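Local structure of MAU2 chromatid cohesion factor homolog (Saccharomyces cerevisiae, 4XDN) at residues G608-L612 with T627-L631; T395-V401 with M422-F426. The protein forms a complex with Scc2 that is required for loading cohesin onto chromosomes, and so takes part in sister chromatid cohesion. All blocks are in the same frame, centred on the assembly; numbering follows the deposited sequence.

Contact 1. Residues G608-L612 with T627-L631; sequences GIWHL and TNAKL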
loop_
_atom_site.group_PDB
_atom_site.type_symbol
_atom_site.label_atom_id
_atom_site.label_comp_id
_atom_site.label_asym_id
_atom_site.label_seq_id
_atom_site.Cartn_x
_atom_site.Cartn_y
_atom_site.Cartn_z
ATOM N N GLY A 608 23.168 26.316 -20.516
ATOM C CA GLY A 608 23.655 27.637 -20.866
ATOM C C GLY A 608 24.717 27.590 -21.947
ATOM O O GLY A 608 24.742 28.445 -22.832
ATOM N N ILE A 609 25.598 26.596 -21.875
ATOM C CA ILE A 609 26.629 26.421 -22.893
ATOM C C ILE A 609 25.966 26.202 -24.247
ATOM O O ILE A 609 26.375 26.780 -25.250
ATOM C CB ILE A 609 27.563 25.229 -22.579
ATOM C CG1 ILE A 609 28.310 25.470 -21.265
ATOM C CG2 ILE A 609 28.567 25.013 -23.718
ATOM C CD1 ILE A 609 29.109 24.277 -20.779
ATOM N N TRP A 610 24.937 25.362 -24.258
ATOM C CA TRP A 610 24.211 25.048 -25.480
ATOM C C TRP A 610 23.537 26.291 -26.044
ATOM O O TRP A 610 23.613 26.564 -27.241
ATOM C CB TRP A 610 23.170 23.962 -25.210
ATOM C CG TRP A 610 22.308 23.643 -26.385
ATOM C CD1 TRP A 610 22.703 23.520 -27.685
ATOM C CD2 TRP A 610 20.897 23.411 -26.368
ATOM N NE1 TRP A 610 21.622 23.223 -28.479
ATOM C CE2 TRP A 610 20.501 23.149 -27.694
ATOM C CE3 TRP A 610 19.929 23.398 -25.360
ATOM C CZ2 TRP A 610 19.180 22.875 -28.037
ATOM C CZ3 TRP A 610 18.619 23.125 -25.703
ATOM C CH2 TRP A 610 18.256 22.870 -27.031
ATOM N N HIS A 611 22.878 27.044 -25.174
ATOM C CA HIS A 611 22.170 28.241 -25.597
ATOM C C HIS A 611 23.136 29.303 -26.122
ATOM O O HIS A 611 22.818 30.017 -27.071
ATOM C CB HIS A 611 21.343 28.813 -24.447
ATOM C CG HIS A 611 20.467 29.954 -24.857
ATOM N ND1 HIS A 611 19.419 29.805 -25.740
ATOM C CD2 HIS A 611 20.495 31.266 -24.521
ATOM C CE1 HIS A 611 18.836 30.976 -25.927
ATOM N NE2 HIS A 611 19.469 31.878 -25.199
ATOM N N LEU A 612 24.313 29.400 -25.509
ATOM C CA LEU A 612 25.332 30.346 -25.959
ATOM C C LEU A 612 25.760 30.050 -27.394
ATOM O O LEU A 612 25.972 30.973 -28.182
ATOM C CB LEU A 612 26.553 30.313 -25.033
ATOM C CG LEU A 612 27.741 31.188 -25.456
ATOM C CD1 LEU A 612 27.348 32.655 -25.529
ATOM C CD2 LEU A 612 28.916 30.999 -24.508
ATOM N N THR A 627 23.742 35.869 -22.027
ATOM C CA THR A 627 24.007 34.459 -21.763
ATOM C C THR A 627 25.388 34.266 -21.135
ATOM O O THR A 627 25.541 33.491 -20.191
ATOM C CB THR A 627 23.904 33.612 -23.046
ATOM O OG1 THR A 627 22.620 33.815 -23.651
ATOM C CG2 THR A 627 24.077 32.125 -22.731
ATOM N N ASN A 628 26.392 34.965 -21.657
ATOM C CA ASN A 628 27.723 34.934 -21.058
ATOM C C ASN A 628 27.668 35.421 -19.616
ATOM O O ASN A 628 28.302 34.848 -18.730
ATOM C CB ASN A 628 28.708 35.792 -21.860
ATOM C CG ASN A 628 29.534 34.980 -22.837
ATOM O OD1 ASN A 628 30.028 33.901 -22.508
ATOM N ND2 ASN A 628 29.691 35.499 -24.051
ATOM N N ALA A 629 26.903 36.484 -19.391
ATOM C CA ALA A 629 26.735 37.042 -18.056
ATOM C C ALA A 629 26.111 36.016 -17.119
ATOM O O ALA A 629 26.540 35.865 -15.975
ATOM C CB ALA A 629 25.881 38.299 -18.110
ATOM N N LYS A 630 25.101 35.307 -17.610
ATOM C CA LYS A 630 24.416 34.309 -16.800
ATOM C C LYS A 630 25.353 33.155 -16.468
ATOM O O LYS A 630 25.319 32.616 -15.360
ATOM C CB LYS A 630 23.169 33.790 -17.519
ATOM C CG LYS A 630 22.383 32.744 -16.732
ATOM C CD LYS A 630 21.909 33.277 -15.387
ATOM C CE LYS A 630 21.112 32.226 -14.632
ATOM N NZ LYS A 630 20.669 32.708 -13.303
ATOM N N LEU A 631 26.192 32.780 -17.430
ATOM C CA LEU A 631 27.169 31.724 -17.208
ATOM C C LEU A 631 28.187 32.159 -16.166
ATOM O O LEU A 631 28.567 31.377 -15.298
ATOM C CB LEU A 631 27.873 31.348 -18.514
ATOM C CG LEU A 631 27.022 30.618 -19.556
ATOM C CD1 LEU A 631 27.807 30.441 -20.847
ATOM C CD2 LEU A 631 26.542 29.269 -19.033
#
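Leu612 and Thr627 face each other between the two helices, where CB of Leu612 sits 3.8 Å from CG2 of Thr627. A threonine chi1 of -55° puts OG1 beside the backbone N and leaves CG2 anti to it; CG2 points across the contact, touching that CB and, at 3.7 Å, O of Gly608. The threonine hydroxyl turns back on its own helix to bond to the carbonyl of Asp623, and OG1 also comes up to the edge of the His611 ring, 3.4 Å from CD2. Further out, the two methyls of Leu612 divide the amide of Asn628 between them, CD2 near OD1 (3.7 Å) and CD1 near ND2. CD2 also meets CD1 of Leu631 at 3.9 Å. An alanine in place of Leu612 would take away both methyls and would probably leave a gap beside the Asn628 amide and CD1 of Leu631. Gly608 has no side chain, which lets Leu631 press CD2 against bare backbone, 3.8 Å from the glycine CA. The segments run nearly antiparallel, at 162° with axes 9.8 Å apart, as in a helical hairpin: helices 601-618 and 621-638 are consecutive. Helix 580-593 packs against the pair through Trp610 and His611, the latter hydrogen-bonded to Ser587, and the chain of another protein lies against Ile609, Leu612, Asn628 and Leu631.

Contact 2. Residues T395-V401 with M422-F426; sequences TLLKGAV and MKVQF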
loop_
_atom_site.group_PDB
_atom_site.type_symbol
_atom_site.label_atom_id
_atom_site.label_comp_id
_atom_site.label_asym_id
_atom_site.label_seq_id
_atom_site.Cartn_x
_atom_site.Cartn_y
_atom_site.Cartn_z
ATOM N N THR A 395 12.457 18.662 -1.055
ATOM C CA THR A 395 13.686 18.231 -1.710
ATOM C C THR A 395 13.641 18.554 -3.197
ATOM O O THR A 395 14.626 19.027 -3.769
ATOM C CB THR A 395 13.927 16.717 -1.515
ATOM O OG1 THR A 395 14.050 16.427 -0.118
ATOM C CG2 THR A 395 15.197 16.267 -2.226
ATOM N N LEU A 396 12.495 18.300 -3.819
ATOM C CA LEU A 396 12.292 18.650 -5.220
ATOM C C LEU A 396 12.403 20.156 -5.424
ATOM O O LEU A 396 13.001 20.621 -6.394
ATOM C CB LEU A 396 10.925 18.166 -5.704
ATOM C CG LEU A 396 10.894 16.879 -6.526
ATOM C CD1 LEU A 396 9.458 16.424 -6.716
ATOM C CD2 LEU A 396 11.570 17.086 -7.873
ATOM N N LEU A 397 11.820 20.914 -4.500
ATOM C CA LEU A 397 11.763 22.365 -4.625
ATOM C C LEU A 397 13.125 23.014 -4.405
ATOM O O LEU A 397 13.509 23.917 -5.145
ATOM C CB LEU A 397 10.748 22.942 -3.633
ATOM C CG LEU A 397 10.574 24.464 -3.647
ATOM C CD1 LEU A 397 10.022 24.940 -4.985
ATOM C CD2 LEU A 397 9.675 24.913 -2.498
ATOM N N LYS A 398 13.853 22.544 -3.395
ATOM C CA LYS A 398 15.067 23.223 -2.940
ATOM C C LYS A 398 16.360 22.572 -3.428
ATOM O O LYS A 398 17.408 23.218 -3.466
ATOM C CB LYS A 398 15.081 23.287 -1.409
ATOM C CG LYS A 398 13.914 24.059 -0.807
ATOM C CD LYS A 398 13.854 25.473 -1.357
ATOM C CE LYS A 398 12.995 26.382 -0.494
ATOM N NZ LYS A 398 13.084 27.800 -0.950
ATOM N N GLY A 399 16.293 21.297 -3.796
ATOM C CA GLY A 399 17.480 20.577 -4.218
ATOM C C GLY A 399 18.389 20.267 -3.044
ATOM O O GLY A 399 19.612 20.381 -3.139
ATOM N N ALA A 400 17.780 19.882 -1.928
ATOM C CA ALA A 400 18.510 19.500 -0.724
ATOM C C ALA A 400 17.605 18.666 0.172
ATOM O O ALA A 400 16.385 18.715 0.040
ATOM C CB ALA A 400 19.010 20.728 0.016
ATOM N N VAL A 401 18.207 17.903 1.081
ATOM C CA VAL A 401 17.454 17.072 2.020
ATOM C C VAL A 401 17.723 17.513 3.455
ATOM O O VAL A 401 18.865 17.492 3.913
ATOM C CB VAL A 401 17.816 15.578 1.867
ATOM C CG1 VAL A 401 16.992 14.720 2.820
ATOM C CG2 VAL A 401 17.608 15.124 0.429
ATOM N N MET A 422 20.073 10.048 -1.083
ATOM C CA MET A 422 19.941 11.234 -1.915
ATOM C C MET A 422 20.696 12.401 -1.296
ATOM O O MET A 422 21.248 13.243 -2.006
ATOM C CB MET A 422 18.466 11.592 -2.102
ATOM C CG MET A 422 17.687 10.566 -2.905
ATOM S SD MET A 422 15.900 10.733 -2.737
ATOM C CE MET A 422 15.668 12.451 -3.188
ATOM N N LYS A 423 20.720 12.444 0.032
ATOM C CA LYS A 423 21.435 13.495 0.743
ATOM C C LYS A 423 22.930 13.390 0.467
ATOM O O LYS A 423 23.608 14.400 0.284
ATOM C CB LYS A 423 21.163 13.417 2.247
ATOM C CG LYS A 423 21.849 14.507 3.052
ATOM C CD LYS A 423 21.251 14.636 4.444
ATOM C CE LYS A 423 21.846 15.818 5.197
ATOM N NZ LYS A 423 23.307 15.654 5.444
ATOM N N VAL A 424 23.436 12.162 0.430
ATOM C CA VAL A 424 24.844 11.932 0.136
ATOM C C VAL A 424 25.155 12.325 -1.303
ATOM O O VAL A 424 26.179 12.956 -1.569
ATOM C CB VAL A 424 25.238 10.460 0.371
ATOM C CG1 VAL A 424 26.669 10.193 -0.101
ATOM C CG2 VAL A 424 25.097 10.108 1.837
ATOM N N GLN A 425 24.272 11.957 -2.229
ATOM C CA GLN A 425 24.478 12.274 -3.637
ATOM C C GLN A 425 24.479 13.784 -3.845
ATOM O O GLN A 425 25.320 14.312 -4.566
ATOM C CB GLN A 425 23.407 11.623 -4.517
ATOM C CG GLN A 425 23.701 11.750 -6.008
ATOM C CD GLN A 425 22.596 11.206 -6.894
ATOM O OE1 GLN A 425 21.617 10.636 -6.412
ATOM N NE2 GLN A 425 22.751 11.381 -8.202
ATOM N N PHE A 426 23.535 14.471 -3.207
ATOM C CA PHE A 426 23.475 15.929 -3.258
ATOM C C PHE A 426 24.794 16.556 -2.812
ATOM O O PHE A 426 25.204 17.591 -3.335
ATOM C CB PHE A 426 22.339 16.456 -2.377
ATOM C CG PHE A 426 21.035 16.646 -3.103
ATOM C CD1 PHE A 426 20.946 17.508 -4.184
ATOM C CD2 PHE A 426 19.893 15.984 -2.685
ATOM C CE1 PHE A 426 19.750 17.690 -4.845
ATOM C CE2 PHE A 426 18.692 16.165 -3.344
ATOM C CZ PHE A 426 18.621 17.021 -4.425
#
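Phe426 lays one face of its ring against the backbone beyond the end of helix 369-398. The peptide from Gly399 to Ala400 covers that face near its rim: C of Gly399 stands 3.4 Å above the ring plane, and Gly399 O approaches CE1 at 3.2 Å. N of Ala400 lies over the same face, and beyond it CA of Ala400 makes a CH-pi contact, 4.2 Å from the Phe426 ring centroid and 11° off the normal. Two methyls reach the ring obliquely: CG2 of Thr395 comes within 3.7 Å of CE2, while CG2 of Val401 lies 4.0 Å from CD2, the valine side chain crossing the phenylalanine at about a right angle. Thr395 CG2 also touches CE of Met422, whose chain bends at its last torsion (chi3 54°) to carry that methyl toward the threonine. CB of Val401 packs on CB of Lys423 at 4.0 Å; the lysine then runs out past the valine carbonyl and bends at its end, where NZ forms a salt bridge with Glu427.

What sets the peptide over the ring is the end of the helix. Gly399 still donates its N-H to O of Thr395 at 2.8 Å, but its positive phi (73°) swings the chain away, and Ala400 and Val401 follow in extended form. The Thr395 hydroxyl is tied back to the carbonyl of Val391. On the far helix, Gln425 bonds to Tyr435 and to the backbone of another protein's chain, which also packs on Met422 and Phe426. This is a glycine-terminated helix C-end, the outgoing loop covered by an aromatic from the last turn of the next helix, 415-426, within the largely helical body of this cohesin loading factor family protein.

Both contacts join a helix to the next one in the chain, but they use different parts of those helices. Contact 1 is buried and pairs two helix bodies near the C-terminal end of the chain, 44 Å from its centre; contact 2, 25 Å from that centre, is partly buried and sets a helix end and its outgoing loop against the last turn of a helix. Leucine and threonine side chains between helix bodies dominate the first, with a glycine giving one leucine room, whereas the second turns on an aromatic face laid over a peptide. Their centres are 25 Å apart, with nearest atoms about 14 Å apart, and the chain of another protein reaches residues in each.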